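Local coordinates for protein endoglucanase (Mytilus edulis, PDB 1WC2) that hydrolyses internal beta-1,4-glucosidic linkages of cellulose and related beta-glucans as a family 45 glycoside hydrolase, and also has expansin activity, at residues A[1-5]-A[148-152]; A[49-53]-A[129-134]. All coordinates share one frame; numbering follows the deposited sequence.

Contact 1 of 2, residues A[1-5]-A[148-152]; sequences NQKCS and PETTW
The carboxylate of E149 reaches across to the backbone N-H groups of K3 and C4, its CD lying 3.3 Å from C4 SG. It joins the N-terminal arm, residues 1-5, to strand 148-152 of the double-psi beta-barrel through two successive main-chain N-H groups of the arm. An extended chain, its CG trans to the main-chain N (chi1 -177°), lets E149 carry its acid group away from its own strand and into the arm. K3 N donates at 2.9 Å to E149 OE1, which receives it on its syn lone pair. C4 N donates to E149 OE2 at 3.1 Å and comes from above the carboxylate plane, about 40° out of it; a weaker bond of 3.4 Å runs from C4 N to E149 OE1. Each oxygen has a further partner, T78 OG1 for OE1 and Y127 OH for OE2, which together with the amides should fix the rotation of this buried group and would probably favour its charged form. Q2 crosses the E149 side chain at about a right angle, and its NE2 also bonds to Y127 OH. The amine of K3 is directed elsewhere, to T78 O and to a salt bridge with E91. C4 forms a disulfide with C16, tying the arm to strand 14-22, and its SG sits 3.3 Å from E149 OE2.

Contact 2 of 2, residues A[49-53]-A[129-134]; sequences VAAAS and LHLDLE
A51 and D132 face each other as the hydrogen-bonded pair at the middle of an antiparallel join between strands 49-53 and 129-134, in the double-psi beta-barrel. Their backbones exchange two bonds, A51 N to D132 O and D132 N to A51 O, both 2.9 Å. The tightest packing surrounds this pair. A50 CA approaches D132 O to 3.1 Å in a CA-H...O contact that accompanies the antiparallel pairing. On the face that carries A50 and A52, the leucines fill in: L131 CD2 lies 3.9 Å from A52 CB, while L133 CD2 meets A50 CB more loosely.

The V49 end is wetter. E134 N still donates to V49 O, but a water lies within hydrogen-bonding distance of V49 O and E134 O, with more acceptors around it than it has protons. E134 turns its carboxylate away, toward H23 and the backbone N of D24, the probable nucleophile. At the other end S53 N donates to H130 O, while H130 N finds S53 OG rather than S53 O; a chi1 of 50° brings OG back to the neighbouring strand. On the face shared by H130 and D132, the probable proton donor, both side chains have alternate conformers; in those described here S18 OG bonds to H130 ND1, and H130 NE2 donates to D132 OD1 at 3.0 Å, with that oxygen in the ring plane.

In the fold
Contacts 1 and 2 belong to the same curled sheet, their centres 15 Å apart. Strands 129-134 and 148-155 follow each other in the chain and both pair with strand 14-22, the first parallel and the second antiparallel; W152 CD2 packs directly on L129 CD2 at 3.5 Å. Contact 2 lies at the heart of the barrel, holds the probable proton donor D132 and brings the E134 side chain to about 4 Å from that of D24. Contact 1 fastens the N-terminal arm to the periphery, with the T150 and D132 side chains about 12 Å apart. A bound PEG lies about 8 Å from the side chain of H130.

Contact 1 of 2, residues A[1-5]-A[148-152]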
ATOM      1  N   ASN A   1      17.102  -7.349  -6.937  1.00  9.56           N
ATOM      2  CA  ASN A   1      16.907  -7.531  -8.395  1.00  8.98           C
ATOM      3  C   ASN A   1      15.419  -7.504  -8.763  1.00  8.23           C
ATOM      4  O   ASN A   1      14.604  -8.133  -8.077  1.00  8.37           O
ATOM      5  CB  ASN A   1      17.521  -8.866  -8.841  1.00 10.21           C
ATOM      6  CG  ASN A   1      16.949 -10.064  -8.066  1.00 11.77           C
ATOM      7  OD1 ASN A   1      16.905 -10.053  -6.835  1.00 14.84           O
ATOM      8  ND2 ASN A   1      16.494 -11.089  -8.790  1.00 14.75           N
ATOM      9  N   GLN A   2      15.077  -6.800  -9.840  1.00  7.81           N
ATOM     10  CA  GLN A   2      13.702  -6.765 -10.331  1.00  8.12           C
ATOM     11  C   GLN A   2      13.415  -8.025 -11.151  1.00  8.59           C
ATOM     12  O   GLN A   2      14.041  -8.259 -12.189  1.00 10.19           O
ATOM     13  CB  GLN A   2      13.461  -5.513 -11.180  1.00  7.81           C
ATOM     14  CG  GLN A   2      13.604  -4.209 -10.406  1.00  8.23           C
ATOM     15  CD  GLN A   2      13.316  -3.007 -11.287  1.00  8.64           C
ATOM     16  OE1 GLN A   2      14.197  -2.502 -11.983  1.00 11.07           O
ATOM     17  NE2 GLN A   2      12.076  -2.569 -11.287  1.00  8.67           N
ATOM     18  N   LYS A   3      12.474  -8.835 -10.682  1.00  7.92           N
ATOM     19  CA  LYS A   3      12.035 -10.026 -11.414  1.00  8.41           C
ATOM     20  C   LYS A   3      10.856  -9.737 -12.345  1.00  8.19           C
ATOM     21  O   LYS A   3      10.606 -10.509 -13.276  1.00  9.40           O
ATOM     22  CB  LYS A   3      11.683 -11.152 -10.448  1.00  8.56           C
ATOM     23  CG  LYS A   3      12.881 -11.628  -9.617  1.00  9.57           C
ATOM     24  CD  LYS A   3      12.523 -12.694  -8.583  1.00 10.60           C
ATOM     25  CE  LYS A   3      12.197 -14.040  -9.221  1.00 11.92           C
ATOM     26  NZ  LYS A   3      11.890 -15.066  -8.183  1.00 12.37           N
ATOM     27  N   CYS A   4      10.120  -8.654 -12.094  1.00  7.78           N
ATOM     28  CA  CYS A   4       9.074  -8.199 -13.005  1.00  7.47           C
ATOM     29  C   CYS A   4       9.712  -7.511 -14.210  1.00  8.33           C
ATOM     30  O   CYS A   4      10.787  -6.912 -14.082  1.00  9.85           O
ATOM     31  CB  CYS A   4       8.137  -7.227 -12.299  1.00  7.62           C
ATOM     32  SG  CYS A   4       7.351  -7.882 -10.806  1.00  6.99           S
ATOM     33  N   SER A   5       9.047  -7.594 -15.360  1.00  8.48           N
ATOM     34  CA  SER A   5       9.571  -7.037 -16.613  1.00  9.86           C
ATOM     35  C   SER A   5       8.440  -6.475 -17.456  1.00  9.98           C
ATOM     36  O   SER A   5       7.267  -6.781 -17.242  1.00  9.98           O
ATOM     37  CB  SER A   5      10.345  -8.093 -17.408  1.00 11.40           C
ATOM     38  OG  SER A   5       9.523  -9.167 -17.761  1.00 13.72           O
ATOM     39  N   PRO A 148       9.930  -5.348  -0.554  1.00  7.34           N
ATOM     40  CA  PRO A 148       9.877  -6.381  -1.589  1.00  7.58           C
ATOM     41  C   PRO A 148       9.145  -5.914  -2.847  1.00  7.03           C
ATOM     42  O   PRO A 148       8.212  -5.122  -2.776  1.00  7.35           O
ATOM     43  CB  PRO A 148       9.069  -7.499  -0.915  1.00  8.33           C
ATOM     44  CG  PRO A 148       8.216  -6.794   0.069  1.00  9.24           C
ATOM     45  CD  PRO A 148       9.101  -5.718   0.612  1.00  7.68           C
ATOM     46  N   GLU A 149       9.577  -6.437  -3.987  1.00  6.69           N
ATOM     47  CA  GLU A 149       8.782  -6.413  -5.220  1.00  6.30           C
ATOM     48  C   GLU A 149       7.609  -7.394  -5.059  1.00  5.96           C
ATOM     49  O   GLU A 149       7.803  -8.501  -4.548  1.00  6.83           O
ATOM     50  CB  GLU A 149       9.666  -6.831  -6.397  1.00  6.85           C
ATOM     51  CG  GLU A 149       9.023  -6.791  -7.770  1.00  6.65           C
ATOM     52  CD  GLU A 149       9.956  -7.328  -8.840  1.00  7.23           C
ATOM     53  OE1 GLU A 149      10.423  -8.488  -8.682  1.00  7.30           O
ATOM     54  OE2 GLU A 149      10.223  -6.593  -9.831  1.00  7.10           O
ATOM     55  N   THR A 150       6.410  -7.023  -5.512  1.00  6.23           N
ATOM     56  CA  THR A 150       5.224  -7.853  -5.304  1.00  6.48           C
ATOM     57  C   THR A 150       4.354  -7.942  -6.547  1.00  6.05           C
ATOM     58  O   THR A 150       4.475  -7.119  -7.456  1.00  6.44           O
ATOM     59  CB  THR A 150       4.342  -7.294  -4.156  1.00  6.47           C
ATOM     60  OG1 THR A 150       3.754  -6.035  -4.534  1.00  7.04           O
ATOM     61  CG2 THR A 150       5.143  -7.084  -2.857  1.00  7.13           C
ATOM     62  N   THR A 151       3.454  -8.933  -6.553  1.00  6.01           N
ATOM     63  CA  THR A 151       2.256  -8.889  -7.392  1.00  6.73           C
ATOM     64  C   THR A 151       1.057  -8.619  -6.477  1.00  6.43           C
ATOM     65  O   THR A 151       1.089  -8.932  -5.285  1.00  7.28           O
ATOM     66  CB  THR A 151       2.059 -10.186  -8.216  1.00  6.90           C
ATOM     67  OG1 THR A 151       2.072 -11.323  -7.341  1.00  7.94           O
ATOM     68  CG2 THR A 151       3.210 -10.370  -9.208  1.00  7.24           C
ATOM     69  N   TRP A 152      -0.002  -8.025  -7.028  1.00  6.78           N
ATOM     70  CA  TRP A 152      -1.084  -7.470  -6.210  1.00  6.91           C
ATOM     71  C   TRP A 152      -2.465  -7.818  -6.768  1.00  7.51           C
ATOM     72  O   TRP A 152      -2.650  -8.001  -7.978  1.00  7.95           O
ATOM     73  CB  TRP A 152      -0.929  -5.952  -6.066  1.00  7.14           C
ATOM     74  CG  TRP A 152      -1.154  -5.186  -7.327  1.00  6.91           C
ATOM     75  CD1 TRP A 152      -0.246  -4.935  -8.306  1.00  8.03           C
ATOM     76  CD2 TRP A 152      -2.356  -4.516  -7.714  1.00  7.63           C
ATOM     77  NE1 TRP A 152      -0.815  -4.180  -9.301  1.00  9.52           N
ATOM     78  CE2 TRP A 152      -2.111  -3.893  -8.954  1.00  9.44           C
ATOM     79  CE3 TRP A 152      -3.621  -4.369  -7.131  1.00  8.81           C
ATOM     80  CZ2 TRP A 152      -3.084  -3.135  -9.614  1.00 12.00           C
ATOM     81  CZ3 TRP A 152      -4.584  -3.620  -7.783  1.00 11.68           C
ATOM     82  CH2 TRP A 152      -4.309  -3.014  -9.009  1.00 12.23           C
TER

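Contact 2 of 2, residues A[49-53]-A[129-134]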
ATOM      1  N   VAL A  49      -1.568  -1.618   7.028  1.00  6.76           N
ATOM      2  CA  VAL A  49      -2.176  -0.518   6.293  1.00  6.97           C
ATOM      3  C   VAL A  49      -1.148   0.123   5.375  1.00  6.37           C
ATOM      4  O   VAL A  49       0.061  -0.035   5.566  1.00  6.91           O
ATOM      5  CB  VAL A  49      -2.823   0.532   7.248  1.00  7.48           C
ATOM      6  CG1 VAL A  49      -3.989  -0.106   8.021  1.00  8.25           C
ATOM      7  CG2 VAL A  49      -1.793   1.164   8.196  1.00  8.40           C
ATOM      8  N   ALA A  50      -1.654   0.853   4.387  1.00  6.61           N
ATOM      9  CA  ALA A  50      -0.820   1.390   3.320  1.00  6.76           C
ATOM     10  C   ALA A  50      -1.282   2.759   2.850  1.00  6.14           C
ATOM     11  O   ALA A  50      -2.457   3.111   2.947  1.00  6.17           O
ATOM     12  CB  ALA A  50      -0.814   0.439   2.142  1.00  7.05           C
ATOM     13  N   ALA A  51      -0.335   3.509   2.302  1.00  6.04           N
ATOM     14  CA  ALA A  51      -0.604   4.709   1.524  1.00  5.88           C
ATOM     15  C   ALA A  51      -0.451   4.350   0.047  1.00  5.69           C
ATOM     16  O   ALA A  51       0.602   3.863  -0.370  1.00  6.64           O
ATOM     17  CB  ALA A  51       0.359   5.827   1.913  1.00  6.42           C
ATOM     18  N   ALA A  52      -1.498   4.567  -0.749  1.00  5.60           N
ATOM     19  CA  ALA A  52      -1.464   4.247  -2.181  1.00  5.63           C
ATOM     20  C   ALA A  52      -1.005   5.434  -3.025  1.00  4.84           C
ATOM     21  O   ALA A  52      -1.406   6.575  -2.784  1.00  5.40           O
ATOM     22  CB  ALA A  52      -2.846   3.798  -2.659  1.00  6.28           C
ATOM     23  N   SER A  53      -0.199   5.149  -4.039  1.00  5.05           N
ATOM     24  CA  SER A  53       0.219   6.144  -5.005  1.00  4.97           C
ATOM     25  C   SER A  53      -1.011   6.897  -5.553  1.00  5.05           C
ATOM     26  O   SER A  53      -2.098   6.316  -5.730  1.00  5.12           O
ATOM     27  CB  SER A  53       1.055   5.479  -6.113  1.00  4.96           C
ATOM     28  OG  SER A  53       0.420   4.330  -6.667  1.00  5.27           O
ATOM     29  N   LEU A 129       1.597   0.420  -9.896  1.00  5.74           N
ATOM     30  CA  LEU A 129       1.081   0.710  -8.551  1.00  5.64           C
ATOM     31  C   LEU A 129       2.264   0.733  -7.579  1.00  5.49           C
ATOM     32  O   LEU A 129       3.197  -0.068  -7.716  1.00  5.72           O
ATOM     33  CB  LEU A 129       0.073  -0.372  -8.113  1.00  5.98           C
ATOM     34  CG  LEU A 129      -0.480  -0.268  -6.684  1.00  6.49           C
ATOM     35  CD1 LEU A 129      -1.268   1.021  -6.477  1.00  7.13           C
ATOM     36  CD2 LEU A 129      -1.349  -1.487  -6.367  1.00  7.68           C
ATOM     37  N   HIS A 130       2.207   1.649  -6.606  1.00  5.59           N
ATOM     38  CA  HIS A 130       3.142   1.670  -5.490  1.00  5.70           C
ATOM     39  C   HIS A 130       2.379   1.794  -4.176  1.00  5.90           C
ATOM     40  O   HIS A 130       1.447   2.594  -4.085  1.00  5.91           O
ATOM     41  CB  HIS A 130       4.145   2.827  -5.611  1.00  5.70           C
ATOM     42  CG  HIS A 130       5.172   2.842  -4.537  0.85  5.49           C
ATOM     43  ND1 HIS A 130       6.322   2.085  -4.621  0.85  5.56           N
ATOM     44  CD2 HIS A 130       5.196   3.457  -3.327  0.85  6.04           C
ATOM     45  CE1 HIS A 130       7.018   2.248  -3.508  0.85  6.27           C
ATOM     46  NE2 HIS A 130       6.362   3.078  -2.710  0.85  6.64           N
ATOM     47  N   LEU A 131       2.784   1.013  -3.169  1.00  5.88           N
ATOM     48  CA  LEU A 131       2.226   1.137  -1.821  1.00  6.35           C
ATOM     49  C   LEU A 131       3.338   1.439  -0.816  1.00  6.23           C
ATOM     50  O   LEU A 131       4.343   0.726  -0.757  1.00  7.08           O
ATOM     51  CB  LEU A 131       1.508  -0.146  -1.397  1.00  6.99           C
ATOM     52  CG  LEU A 131       0.265  -0.553  -2.197  1.00  7.47           C
ATOM     53  CD1 LEU A 131      -0.337  -1.796  -1.560  1.00 10.14           C
ATOM     54  CD2 LEU A 131      -0.800   0.537  -2.283  1.00  7.64           C
ATOM     55  N   ASP A 132       3.161   2.501  -0.037  1.00  6.09           N
ATOM     56  CA  ASP A 132       3.980   2.727   1.147  1.00  6.37           C
ATOM     57  C   ASP A 132       3.318   1.919   2.267  0.65  6.00           C
ATOM     58  O   ASP A 132       2.116   2.048   2.497  0.65  6.03           O
ATOM     59  CB  ASP A 132       4.081   4.215   1.546  0.65  7.40           C
ATOM     60  CG  ASP A 132       5.052   5.040   0.681  0.65  7.49           C
ATOM     61  OD1 ASP A 132       5.814   4.495  -0.137  0.65  7.71           O
ATOM     62  OD2 ASP A 132       5.087   6.288   0.791  0.65 11.59           O
ATOM     63  N   LEU A 133       4.087   1.052   2.917  1.00  6.32           N
ATOM     64  CA  LEU A 133       3.564   0.148   3.937  1.00  6.73           C
ATOM     65  C   LEU A 133       3.934   0.642   5.334  1.00  7.02           C
ATOM     66  O   LEU A 133       5.110   0.811   5.648  1.00  7.58           O
ATOM     67  CB  LEU A 133       4.137  -1.267   3.740  1.00  6.97           C
ATOM     68  CG  LEU A 133       4.051  -1.863   2.320  1.00  7.54           C
ATOM     69  CD1 LEU A 133       4.692  -3.248   2.269  1.00  9.13           C
ATOM     70  CD2 LEU A 133       2.621  -1.904   1.849  1.00  8.76           C
ATOM     71  N   GLU A 134       2.934   0.863   6.178  1.00  7.13           N
ATOM     72  CA  GLU A 134       3.229   1.297   7.539  1.00  7.57           C
ATOM     73  C   GLU A 134       4.092   0.269   8.276  1.00  7.75           C
ATOM     74  O   GLU A 134       3.750  -0.917   8.330  1.00  7.53           O
ATOM     75  CB  GLU A 134       1.940   1.569   8.299  1.00  7.88           C
ATOM     76  CG  GLU A 134       2.145   1.985   9.756  1.00  8.17           C
ATOM     77  CD  GLU A 134       2.997   3.254   9.952  1.00  8.36           C
ATOM     78  OE1 GLU A 134       2.782   4.256   9.225  1.00  9.18           O
ATOM     79  OE2 GLU A 134       3.892   3.258  10.829  1.00  9.54           O
TER
HETATM   80  O   HOH W   1       1.523  -2.152   7.077  1.00  9.65           O